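Local coordinates for NikO protein (Streptomyces tendae, PDB 4FQD), which transfers an enolpyruvyl group as an enzyme essential in the biosynthesis of nikkomycin, at residues W365-P373 and A383-V391; P396-L404 and A418-T426. The protein carries 4 engineered substitutions. One frame throughout, in Å; residues are numbered along the deposited sequence.

Interactions 1 and 2 follow each other along the chain, on the same side of its centre, within the EPSP synthase family region of NikO. Their centres lie about 21 Å apart and their nearest atoms about 7 Å apart, with no direct touch; two helices connect them. Helix 372-378 starts in interaction 1, and its Leu378 packs on Pro397, Leu404 and Ala418 of interaction 2. Helix 409-419 touches Phe371 of interaction 1 through Ala411 and Val414, then ends at interaction 2. The hairpin of interaction 1 also meets the second subunit, where the Asp385 carboxylate is hydrogen-bonded to the backbone N of Lys184 of that subunit, whereas neither segment of interaction 2 is touched by another chain of the assembly.

Interaction 1: residues W365-P373 and A383-V391; sequences WEHRFGFAP and AVDDTVLRV
Phe369 lays one ring face against Leu389, joining the loop before helix 372-378 to the beta hairpin of strands 382-385 and 388-393, part of one of the sheets of this beta/alpha inverse barrel. At the tip of the type II' turn from Asp385 to Val388, around the exposed Asp386, the contact is loose and faces solvent. There the carboxylates of Glu366 and Asp386 approach with their planes 43° apart, and Glu366 OE2 comes within 2.9 Å of Asp386 OD1; two acceptors carrying like charges, with Glu366 poorly ordered, make this placement doubtful. The other end is tightly packed and apolar. Leu389 CB stands 3.5 Å from the centroid of the Phe369 ring and 8° off its normal, a CH-pi contact over the middle of the face. Leu389 CD2 bridges two aromatic rings, 3.7 Å from both Phe369 CD1 and Phe371 CZ. Phe371 is backed in turn by Pro345 and Ala348 of helix 344-351. Val384 CG2 closes the flank 4.0 Å from Ala372 CB. With CG anti to the carbonyl carbon (chi1 -68°), the Phe369 ring reaches the hairpin, where Thr387 O meets its edge 3.5 Å from CE2.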
loop_
_atom_site.group_PDB
_atom_site.type_symbol
_atom_site.label_atom_id
_atom_site.label_comp_id
_atom_site.label_asym_id
_atom_site.label_seq_id
_atom_site.Cartn_x
_atom_site.Cartn_y
_atom_site.Cartn_z
ATOM N N TRP A 365 12.067 -3.010 -5.623
ATOM C CA TRP A 365 12.838 -4.202 -5.961
ATOM C C TRP A 365 12.024 -5.478 -5.810
ATOM O O TRP A 365 11.955 -6.060 -4.727
ATOM C CB TRP A 365 14.111 -4.288 -5.117
ATOM C CG TRP A 365 15.120 -3.245 -5.465
ATOM C CD1 TRP A 365 15.507 -2.188 -4.694
ATOM C CD2 TRP A 365 15.865 -3.146 -6.684
ATOM N NE1 TRP A 365 16.453 -1.443 -5.354
ATOM C CE2 TRP A 365 16.689 -2.009 -6.578
ATOM C CE3 TRP A 365 15.918 -3.912 -7.853
ATOM C CZ2 TRP A 365 17.556 -1.618 -7.597
ATOM C CZ3 TRP A 365 16.779 -3.522 -8.864
ATOM C CH2 TRP A 365 17.587 -2.386 -8.730
ATOM N N GLU A 366 11.418 -5.905 -6.910
ATOM C CA GLU A 366 10.643 -7.135 -6.953
ATOM C C GLU A 366 11.439 -8.326 -6.432
ATOM O O GLU A 366 12.647 -8.415 -6.648
ATOM C CB GLU A 366 10.218 -7.407 -8.390
ATOM C CG GLU A 366 9.157 -8.465 -8.528
ATOM C CD GLU A 366 7.826 -8.053 -7.925
ATOM O OE1 GLU A 366 7.529 -6.838 -7.853
ATOM O OE2 GLU A 366 7.076 -8.964 -7.523
ATOM N N HIS A 367 10.752 -9.233 -5.742
ATOM C CA HIS A 367 11.364 -10.464 -5.248
ATOM C C HIS A 367 12.524 -10.236 -4.280
ATOM O O HIS A 367 13.649 -10.661 -4.545
ATOM C CB HIS A 367 11.840 -11.345 -6.409
ATOM C CG HIS A 367 10.736 -12.057 -7.122
ATOM N ND1 HIS A 367 10.335 -11.722 -8.399
ATOM C CD2 HIS A 367 9.939 -13.079 -6.735
ATOM C CE1 HIS A 367 9.346 -12.513 -8.768
ATOM N NE2 HIS A 367 9.084 -13.346 -7.777
ATOM N N ARG A 368 12.257 -9.561 -3.168
ATOM C CA ARG A 368 13.249 -9.470 -2.099
ATOM C C ARG A 368 12.632 -9.756 -0.729
ATOM O O ARG A 368 12.948 -9.106 0.269
ATOM C CB ARG A 368 14.002 -8.134 -2.120
ATOM C CG ARG A 368 13.161 -6.905 -1.842
ATOM C CD ARG A 368 14.043 -5.674 -1.723
ATOM N NE ARG A 368 14.956 -5.747 -0.585
ATOM C CZ ARG A 368 15.844 -4.806 -0.278
ATOM N NH1 ARG A 368 15.942 -3.715 -1.027
ATOM N NH2 ARG A 368 16.636 -4.954 0.776
ATOM N N PHE A 369 11.749 -10.747 -0.700
ATOM C CA PHE A 369 11.199 -11.254 0.546
ATOM C C PHE A 369 11.853 -12.592 0.856
ATOM O O PHE A 369 11.224 -13.489 1.415
ATOM C CB PHE A 369 9.684 -11.417 0.434
ATOM C CG PHE A 369 8.940 -10.118 0.318
ATOM C CD1 PHE A 369 9.316 -9.020 1.075
ATOM C CD2 PHE A 369 7.869 -9.992 -0.552
ATOM C CE1 PHE A 369 8.634 -7.822 0.969
ATOM C CE2 PHE A 369 7.183 -8.796 -0.662
ATOM C CZ PHE A 369 7.566 -7.709 0.100
ATOM N N GLY A 370 13.124 -12.720 0.484
ATOM C CA GLY A 370 13.866 -13.952 0.683
ATOM C C GLY A 370 14.192 -14.233 2.138
ATOM O O GLY A 370 14.625 -15.332 2.484
ATOM N N PHE A 371 13.988 -13.235 2.991
ATOM C CA PHE A 371 14.216 -13.392 4.423
ATOM C C PHE A 371 13.027 -14.073 5.094
ATOM O O PHE A 371 13.159 -14.652 6.172
ATOM C CB PHE A 371 14.477 -12.028 5.073
ATOM C CG PHE A 371 13.355 -11.041 4.890
ATOM C CD1 PHE A 371 13.327 -10.197 3.793
ATOM C CD2 PHE A 371 12.330 -10.956 5.818
ATOM C CE1 PHE A 371 12.297 -9.288 3.622
ATOM C CE2 PHE A 371 11.297 -10.052 5.653
ATOM C CZ PHE A 371 11.282 -9.216 4.554
ATOM N N ALA A 372 11.869 -13.995 4.444
ATOM C CA ALA A 372 10.621 -14.520 5.001
ATOM C C ALA A 372 10.614 -16.018 5.354
ATOM O O ALA A 372 10.192 -16.380 6.452
ATOM C CB ALA A 372 9.429 -14.161 4.099
ATOM N N PRO A 373 11.072 -16.893 4.434
ATOM C CA PRO A 373 11.061 -18.318 4.792
ATOM C C PRO A 373 12.012 -18.641 5.943
ATOM O O PRO A 373 11.819 -19.639 6.638
ATOM C CB PRO A 373 11.541 -19.007 3.510
ATOM C CG PRO A 373 11.254 -18.030 2.422
ATOM C CD PRO A 373 11.496 -16.692 3.037
ATOM N N ALA A 383 3.405 -14.687 5.026
ATOM C CA ALA A 383 2.772 -15.125 3.789
ATOM C C ALA A 383 3.243 -14.231 2.650
ATOM O O ALA A 383 3.261 -13.007 2.781
ATOM C CB ALA A 383 1.258 -15.083 3.917
ATOM N N VAL A 384 3.631 -14.847 1.538
ATOM C CA VAL A 384 4.169 -14.106 0.402
ATOM C C VAL A 384 3.424 -14.416 -0.894
ATOM O O VAL A 384 3.297 -15.578 -1.286
ATOM C CB VAL A 384 5.673 -14.402 0.196
ATOM C CG1 VAL A 384 6.169 -13.786 -1.104
ATOM C CG2 VAL A 384 6.485 -13.895 1.377
ATOM N N ASP A 385 2.931 -13.371 -1.550
ATOM C CA ASP A 385 2.332 -13.502 -2.872
ATOM C C ASP A 385 2.818 -12.366 -3.766
ATOM O O ASP A 385 2.362 -11.227 -3.640
ATOM C CB ASP A 385 0.801 -13.499 -2.787
ATOM C CG ASP A 385 0.141 -13.993 -4.066
ATOM O OD1 ASP A 385 0.844 -14.125 -5.091
ATOM O OD2 ASP A 385 -1.084 -14.244 -4.051
ATOM N N ASP A 386 3.753 -12.687 -4.658
ATOM C CA ASP A 386 4.306 -11.724 -5.608
ATOM C C ASP A 386 4.969 -10.530 -4.914
ATOM O O ASP A 386 6.051 -10.659 -4.341
ATOM C CB ASP A 386 3.226 -11.255 -6.591
ATOM C CG ASP A 386 3.802 -10.534 -7.796
ATOM O OD1 ASP A 386 4.959 -10.826 -8.167
ATOM O OD2 ASP A 386 3.096 -9.679 -8.371
ATOM N N THR A 387 4.310 -9.375 -4.962
ATOM C CA THR A 387 4.875 -8.138 -4.431
ATOM C C THR A 387 4.458 -7.891 -2.990
ATOM O O THR A 387 4.847 -6.887 -2.393
ATOM C CB THR A 387 4.410 -6.913 -5.240
ATOM O OG1 THR A 387 3.056 -6.600 -4.889
ATOM C CG2 THR A 387 4.482 -7.183 -6.727
ATOM N N VAL A 388 3.657 -8.793 -2.434
ATOM C CA VAL A 388 3.072 -8.570 -1.118
ATOM C C VAL A 388 3.582 -9.546 -0.064
ATOM O O VAL A 388 3.635 -10.754 -0.291
ATOM C CB VAL A 388 1.530 -8.641 -1.178
ATOM C CG1 VAL A 388 0.925 -8.534 0.219
ATOM C CG2 VAL A 388 0.990 -7.547 -2.083
ATOM N N LEU A 389 3.964 -9.004 1.087
ATOM C CA LEU A 389 4.330 -9.810 2.244
ATOM C C LEU A 389 3.414 -9.476 3.416
ATOM O O LEU A 389 3.174 -8.306 3.714
ATOM C CB LEU A 389 5.788 -9.560 2.634
ATOM C CG LEU A 389 6.213 -10.021 4.031
ATOM C CD1 LEU A 389 6.109 -11.533 4.164
ATOM C CD2 LEU A 389 7.623 -9.543 4.345
ATOM N N ARG A 390 2.897 -10.508 4.074
ATOM C CA ARG A 390 2.024 -10.311 5.223
ATOM C C ARG A 390 2.587 -11.001 6.459
ATOM O O ARG A 390 3.050 -12.138 6.389
ATOM C CB ARG A 390 0.618 -10.835 4.926
ATOM C CG ARG A 390 -0.417 -10.472 5.979
ATOM C CD ARG A 390 -1.241 -11.685 6.368
ATOM N NE ARG A 390 -1.710 -12.424 5.199
ATOM C CZ ARG A 390 -1.875 -13.742 5.165
ATOM N NH1 ARG A 390 -1.607 -14.474 6.238
ATOM N NH2 ARG A 390 -2.305 -14.329 4.057
ATOM N N VAL A 391 2.552 -10.302 7.589
ATOM C CA VAL A 391 2.991 -10.869 8.856
ATOM C C VAL A 391 1.816 -10.982 9.822
ATOM O O VAL A 391 1.146 -9.992 10.117
ATOM C CB VAL A 391 4.110 -10.023 9.499
ATOM C CG1 VAL A 391 4.475 -10.574 10.870
ATOM C CG2 VAL A 391 5.331 -9.983 8.593
#

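Interaction 2: residues P396-L404 and A418-T426; sequences PPHRPGTDL and AALAVPGRT
In the beta-alpha-beta unit formed by strand 402-405, helix 409-419 and strand 425-429, Val422 sits in the turn after the helix and presses both methyls against the loop that precedes the first strand. With CG1 anti to the backbone N (chi1 172°), the two branches divide the work. Val422 CG1 packs against the loop backbone, 3.3 Å from His398 O, and also meets the Pro400 ring, 3.8 Å from its CB. The other branch, Val422 CG2, turns to Pro397 and stops 3.9 Å from that residue's CB. Pro397 continues the apolar seam toward the helix end: its CG is 4.1 Å from Ala421 CB and nearly as close to Ala418 CB, while Leu378 and Tyr353 pack on the same proline. At the exposed rim a straight hydrogen bond from His398 ND1 to Pro396 O, 3.1 Å long and in the plane of the imidazole, helps to set the rotation of the ring.

The two outer elements of the unit are neighbouring parallel strands, and the contact runs on to where they begin. Gly424 has no side chain, so the Pro400 ring can settle against its backbone, with Pro400 CB 3.8 Å from Gly424 CA. One residue further along, Gly401 N donates to Arg425 O over 2.6 Å, a short length that should not be read as special strength, with the donor almost in line with the C=O bond (169°). The side chain of Arg425 is engaged elsewhere, in a salt bridge with Glu17 of the adjoining strand 14-19. Just beyond, at the edge of the sheet, the side chains of Thr402 and Thr426 lie side by side and point the same way, the hydroxyl of one against the methyl of the other: Thr402 OG1 is 3.5 Å from Thr426 CG2, a methyl that Leu404 CD1 also approaches.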
loop_
_atom_site.group_PDB
_atom_site.type_symbol
_atom_site.label_atom_id
_atom_site.label_comp_id
_atom_site.label_asym_id
_atom_site.label_seq_id
_atom_site.Cartn_x
_atom_site.Cartn_y
_atom_site.Cartn_z
ATOM N N PRO A 396 6.242 -13.560 17.622
ATOM C CA PRO A 396 7.668 -13.288 17.834
ATOM C C PRO A 396 8.506 -14.550 17.678
ATOM O O PRO A 396 8.026 -15.639 17.993
ATOM C CB PRO A 396 7.712 -12.794 19.282
ATOM C CG PRO A 396 6.552 -13.450 19.932
ATOM C CD PRO A 396 5.481 -13.529 18.884
ATOM N N PRO A 397 9.746 -14.406 17.186
ATOM C CA PRO A 397 10.648 -15.547 16.995
ATOM C C PRO A 397 10.997 -16.200 18.328
ATOM O O PRO A 397 11.288 -15.496 19.296
ATOM C CB PRO A 397 11.893 -14.907 16.370
ATOM C CG PRO A 397 11.837 -13.475 16.787
ATOM C CD PRO A 397 10.381 -13.129 16.820
ATOM N N HIS A 398 10.962 -17.529 18.377
ATOM C CA HIS A 398 11.206 -18.239 19.627
ATOM C C HIS A 398 11.866 -19.600 19.423
ATOM O O HIS A 398 12.528 -20.111 20.324
ATOM C CB HIS A 398 9.899 -18.401 20.411
ATOM C CG HIS A 398 8.864 -19.220 19.702
ATOM N ND1 HIS A 398 7.994 -18.682 18.778
ATOM C CD2 HIS A 398 8.558 -20.537 19.785
ATOM C CE1 HIS A 398 7.199 -19.632 18.320
ATOM N NE2 HIS A 398 7.521 -20.767 18.915
ATOM N N ARG A 399 11.689 -20.181 18.241
ATOM C CA ARG A 399 12.213 -21.515 17.959
ATOM C C ARG A 399 13.732 -21.529 17.803
ATOM O O ARG A 399 14.275 -20.873 16.914
ATOM C CB ARG A 399 11.550 -22.093 16.707
ATOM C CG ARG A 399 10.046 -22.261 16.831
ATOM C CD ARG A 399 9.422 -22.666 15.507
ATOM N NE ARG A 399 7.968 -22.756 15.598
ATOM C CZ ARG A 399 7.162 -22.886 14.550
ATOM N NH1 ARG A 399 7.667 -22.938 13.324
ATOM N NH2 ARG A 399 5.850 -22.958 14.726
ATOM N N PRO A 400 14.424 -22.280 18.674
ATOM C CA PRO A 400 15.880 -22.420 18.629
ATOM C C PRO A 400 16.311 -23.659 17.848
ATOM O O PRO A 400 15.471 -24.467 17.452
ATOM C CB PRO A 400 16.239 -22.595 20.101
ATOM C CG PRO A 400 15.081 -23.371 20.647
ATOM C CD PRO A 400 13.856 -22.930 19.870
ATOM N N GLY A 401 17.616 -23.799 17.632
ATOM C CA GLY A 401 18.166 -24.977 16.983
ATOM C C GLY A 401 17.935 -25.029 15.486
ATOM O O GLY A 401 17.798 -26.108 14.911
ATOM N N THR A 402 17.900 -23.863 14.849
ATOM C CA THR A 402 17.682 -23.789 13.409
ATOM C C THR A 402 18.944 -23.371 12.662
ATOM O O THR A 402 19.889 -22.852 13.257
ATOM C CB THR A 402 16.552 -22.802 13.062
ATOM O OG1 THR A 402 16.873 -21.504 13.579
ATOM C CG2 THR A 402 15.233 -23.269 13.660
ATOM N N ASP A 403 18.950 -23.607 11.353
ATOM C CA ASP A 403 20.047 -23.178 10.493
ATOM C C ASP A 403 19.548 -22.179 9.459
ATOM O O ASP A 403 18.939 -22.558 8.458
ATOM C CB ASP A 403 20.689 -24.373 9.788
ATOM C CG ASP A 403 21.456 -25.265 10.737
ATOM O OD1 ASP A 403 22.544 -24.852 11.193
ATOM O OD2 ASP A 403 20.980 -26.383 11.018
ATOM N N LEU A 404 19.814 -20.901 9.704
ATOM C CA LEU A 404 19.310 -19.839 8.840
ATOM C C LEU A 404 20.292 -19.476 7.732
ATOM O O LEU A 404 21.494 -19.357 7.963
ATOM C CB LEU A 404 18.964 -18.597 9.667
ATOM C CG LEU A 404 17.531 -18.477 10.197
ATOM C CD1 LEU A 404 17.083 -19.740 10.904
ATOM C CD2 LEU A 404 17.413 -17.287 11.130
ATOM N N ALA A 418 16.639 -11.169 14.800
ATOM C CA ALA A 418 15.581 -12.078 15.219
ATOM C C ALA A 418 16.147 -13.259 16.001
ATOM O O ALA A 418 15.525 -13.742 16.948
ATOM C CB ALA A 418 14.793 -12.564 14.013
ATOM N N ALA A 419 17.329 -13.717 15.602
ATOM C CA ALA A 419 17.991 -14.828 16.278
ATOM C C ALA A 419 18.392 -14.449 17.699
ATOM O O ALA A 419 18.370 -15.285 18.603
ATOM C CB ALA A 419 19.207 -15.281 15.487
ATOM N N LEU A 420 18.758 -13.185 17.890
ATOM C CA LEU A 420 19.165 -12.692 19.203
ATOM C C LEU A 420 17.993 -12.635 20.181
ATOM O O LEU A 420 18.189 -12.508 21.390
ATOM C CB LEU A 420 19.820 -11.315 19.080
ATOM C CG LEU A 420 21.218 -11.284 18.460
ATOM C CD1 LEU A 420 21.662 -9.853 18.202
ATOM C CD2 LEU A 420 22.215 -12.002 19.357
ATOM N N ALA A 421 16.777 -12.727 19.654
ATOM C CA ALA A 421 15.582 -12.726 20.489
ATOM C C ALA A 421 15.249 -14.135 20.964
ATOM O O ALA A 421 14.612 -14.317 22.001
ATOM C CB ALA A 421 14.409 -12.129 19.732
ATOM N N VAL A 422 15.687 -15.131 20.199
ATOM C CA VAL A 422 15.407 -16.529 20.511
ATOM C C VAL A 422 16.292 -17.054 21.637
ATOM O O VAL A 422 17.516 -17.074 21.512
ATOM C CB VAL A 422 15.594 -17.426 19.271
ATOM C CG1 VAL A 422 15.488 -18.892 19.654
ATOM C CG2 VAL A 422 14.576 -17.069 18.198
ATOM N N PRO A 423 15.670 -17.493 22.741
ATOM C CA PRO A 423 16.404 -18.026 23.894
ATOM C C PRO A 423 16.996 -19.406 23.609
ATOM O O PRO A 423 16.556 -20.400 24.184
ATOM C CB PRO A 423 15.323 -18.125 24.973
ATOM C CG PRO A 423 14.060 -18.328 24.210
ATOM C CD PRO A 423 14.213 -17.520 22.952
ATOM N N GLY A 424 17.990 -19.457 22.729
ATOM C CA GLY A 424 18.621 -20.711 22.362
ATOM C C GLY A 424 19.697 -20.520 21.312
ATOM O O GLY A 424 20.137 -19.398 21.061
ATOM N N ARG A 425 20.120 -21.617 20.692
ATOM C CA ARG A 425 21.180 -21.559 19.693
ATOM C C ARG A 425 20.625 -21.490 18.273
ATOM O O ARG A 425 19.700 -22.222 17.918
ATOM C CB ARG A 425 22.121 -22.759 19.831
ATOM C CG ARG A 425 23.492 -22.542 19.205
ATOM C CD ARG A 425 24.354 -23.792 19.299
ATOM N NE ARG A 425 24.102 -24.715 18.197
ATOM C CZ ARG A 425 24.919 -24.886 17.162
ATOM N NH1 ARG A 425 26.052 -24.199 17.087
ATOM N NH2 ARG A 425 24.606 -25.746 16.203
ATOM N N THR A 426 21.198 -20.602 17.469
ATOM C CA THR A 426 20.818 -20.465 16.068
ATOM C C THR A 426 22.062 -20.223 15.222
ATOM O O THR A 426 22.949 -19.464 15.612
ATOM C CB THR A 426 19.836 -19.293 15.861
ATOM O OG1 THR A 426 18.698 -19.460 16.717
ATOM C CG2 THR A 426 19.369 -19.226 14.413
#